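Local structure of nucleoporin NUP159 (Saccharomyces cerevisiae, 1XIP) at residues L132-N137 with L151-K156. The protein is a nuclear pore complex component whose N-terminal beta-propeller domain, described here, interacts with the helicase Dbp5 and tethers it to the pore for mRNA export. Sequence-based numbering, arbitrary orientation.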
loop_
_atom_site.group_PDB
_atom_site.type_symbol
_atom_site.label_atom_id
_atom_site.label_comp_id
_atom_site.label_asym_id
_atom_site.label_seq_id
_atom_site.Cartn_x
_atom_site.Cartn_y
_atom_site.Cartn_z
ATOM N N LEU A 132 1.844 7.494 -5.741
ATOM C CA LEU A 132 1.850 7.091 -7.132
ATOM C C LEU A 132 1.238 5.730 -7.225
ATOM O O LEU A 132 1.476 4.878 -6.354
ATOM C CB LEU A 132 3.275 6.986 -7.647
ATOM C CG LEU A 132 4.037 8.260 -7.940
ATOM C CD1 LEU A 132 5.211 8.376 -7.009
ATOM C CD2 LEU A 132 4.505 8.208 -9.362
ATOM N N LYS A 133 0.452 5.515 -8.271
ATOM C CA LYS A 133 -0.033 4.194 -8.615
ATOM C C LYS A 133 0.113 3.983 -10.102
ATOM O O LYS A 133 -0.228 4.859 -10.922
ATOM C CB LYS A 133 -1.496 4.029 -8.233
ATOM C CG LYS A 133 -1.771 3.068 -7.078
ATOM C CD LYS A 133 -1.545 1.576 -7.433
ATOM C CE LYS A 133 -1.196 0.733 -6.157
ATOM N NZ LYS A 133 -0.296 -0.479 -6.392
ATOM N N ASN A 134 0.623 2.812 -10.456
ATOM C CA ASN A 134 0.679 2.418 -11.840
ATOM C C ASN A 134 -0.507 1.533 -12.191
ATOM O O ASN A 134 -0.818 0.597 -11.454
ATOM C CB ASN A 134 1.981 1.698 -12.123
ATOM C CG ASN A 134 1.992 1.058 -13.483
ATOM O OD1 ASN A 134 2.308 -0.119 -13.613
ATOM N ND2 ASN A 134 1.629 1.830 -14.513
ATOM N N VAL A 135 -1.192 1.827 -13.293
ATOM C CA VAL A 135 -2.317 0.958 -13.661
ATOM C C VAL A 135 -2.071 0.146 -14.933
ATOM O O VAL A 135 -1.928 -1.093 -14.864
ATOM C CB VAL A 135 -3.723 1.632 -13.554
ATOM C CG1 VAL A 135 -3.719 3.047 -14.090
ATOM C CG2 VAL A 135 -4.776 0.770 -14.215
ATOM N N ASN A 136 -1.967 0.796 -16.083
ATOM C CA ASN A 136 -1.473 0.048 -17.236
ATOM C C ASN A 136 -0.218 0.688 -17.767
ATOM O O ASN A 136 0.883 0.371 -17.330
ATOM C CB ASN A 136 -2.544 -0.074 -18.322
ATOM C CG ASN A 136 -3.665 -1.004 -17.922
ATOM O OD1 ASN A 136 -3.448 -2.195 -17.678
ATOM N ND2 ASN A 136 -4.874 -0.462 -17.830
ATOM N N ASN A 137 -0.398 1.601 -18.707
ATOM C CA ASN A 137 0.682 2.418 -19.221
ATOM C C ASN A 137 0.581 3.815 -18.663
ATOM O O ASN A 137 1.011 4.784 -19.295
ATOM C CB ASN A 137 0.634 2.474 -20.754
ATOM C CG ASN A 137 0.821 1.126 -21.378
ATOM O OD1 ASN A 137 1.813 0.431 -21.111
ATOM N ND2 ASN A 137 -0.144 0.719 -22.196
ATOM N N LEU A 151 0.068 10.564 -15.783
ATOM C CA LEU A 151 1.221 10.520 -16.670
ATOM C C LEU A 151 1.105 9.330 -17.606
ATOM O O LEU A 151 1.070 8.188 -17.152
ATOM C CB LEU A 151 2.503 10.390 -15.860
ATOM C CG LEU A 151 3.762 11.166 -16.270
ATOM C CD1 LEU A 151 4.998 10.294 -16.128
ATOM C CD2 LEU A 151 3.674 11.781 -17.667
ATOM N N ASP A 152 1.026 9.598 -18.911
ATOM C CA ASP A 152 1.111 8.527 -19.897
ATOM C C ASP A 152 2.568 8.120 -20.071
ATOM O O ASP A 152 3.420 8.945 -20.378
ATOM C CB ASP A 152 0.497 8.937 -21.243
ATOM C CG ASP A 152 0.132 7.724 -22.119
ATOM O OD1 ASP A 152 1.050 7.019 -22.594
ATOM O OD2 ASP A 152 -1.042 7.392 -22.387
ATOM N N LEU A 153 2.850 6.843 -19.864
ATOM C CA LEU A 153 4.218 6.370 -19.927
ATOM C C LEU A 153 4.747 6.211 -21.360
ATOM O O LEU A 153 5.952 6.299 -21.596
ATOM C CB LEU A 153 4.380 5.101 -19.097
ATOM C CG LEU A 153 4.296 5.362 -17.577
ATOM C CD1 LEU A 153 4.147 4.055 -16.803
ATOM C CD2 LEU A 153 5.487 6.191 -17.056
ATOM N N ARG A 154 3.837 6.022 -22.312
ATOM C CA ARG A 154 4.194 5.920 -23.727
ATOM C C ARG A 154 4.583 7.272 -24.364
ATOM O O ARG A 154 5.523 7.330 -25.152
ATOM C CB ARG A 154 3.056 5.253 -24.525
ATOM C CG ARG A 154 3.456 3.953 -25.264
ATOM C CD ARG A 154 2.261 3.061 -25.699
ATOM N NE ARG A 154 2.112 2.978 -27.161
ATOM C CZ ARG A 154 1.009 3.342 -27.845
ATOM N NH1 ARG A 154 -0.060 3.818 -27.206
ATOM N NH2 ARG A 154 0.974 3.229 -29.176
ATOM N N THR A 155 3.869 8.344 -24.004
ATOM C CA THR A 155 3.996 9.655 -24.668
ATOM C C THR A 155 4.586 10.762 -23.781
ATOM O O THR A 155 4.832 11.870 -24.255
ATOM C CB THR A 155 2.615 10.142 -25.207
ATOM O OG1 THR A 155 1.964 10.930 -24.199
ATOM C CG2 THR A 155 1.637 8.978 -25.425
ATOM N N LYS A 156 4.762 10.461 -22.495
ATOM C CA LYS A 156 5.282 11.402 -21.481
ATOM C C LYS A 156 4.417 12.649 -21.175
ATOM O O LYS A 156 4.829 13.513 -20.382
ATOM C CB LYS A 156 6.743 11.785 -21.766
ATOM C CG LYS A 156 7.765 10.760 -21.240
ATOM C CD LYS A 156 8.494 10.028 -22.393
ATOM C CE LYS A 156 9.281 8.805 -21.892
ATOM N NZ LYS A 156 10.646 8.709 -22.508
#
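Two turns at the same end of one four-stranded antiparallel blade of the Nup159 beta-propeller meet where N137 touches L153. The first links strand 129-134 to strand 138-143, the second leads from strand 147-152 to strand 158-165, so the contact bridges the first and third hairpin connections of the blade. It rests on one backbone hydrogen bond: the N-H of L153 points almost straight at the carbonyl oxygen of N137, with N to O 2.8 Å and 169° at the hydrogen. Beside that bond the side chain of L153 lies against the same carbonyl, its CB 3.4 Å from N137 O. CG of L153 stands anti to its own carbonyl carbon (chi1 -71°), and from there CD1 extends past N137 C to the amide of N134, whose ND2 it approaches at 4.1 Å. L153 also touches H96 and L101 of the preceding blade, and the OD1 of N137 is hydrogen-bonded to H96 NE2, so both partners of the contact reach that blade.

Each turn is braced by a side chain of its own. In N134, CG is anti to the backbone N (chi1 170°), and ND2 gives a hydrogen bond to the O of N136 at 3.3 Å, approaching from above that carbonyl plane, while the acceptor lies close to the amide plane of N134. The same nitrogen bonds T138 O, which ties the asparagine to both flanks of N137. In the other turn, D152 forms an Asx turn in which the anti lone pair of OD1 receives the N-H of R154, with N to OD1 3.0 Å; a weak bond from T155 N reaches the same oxygen at 3.4 Å.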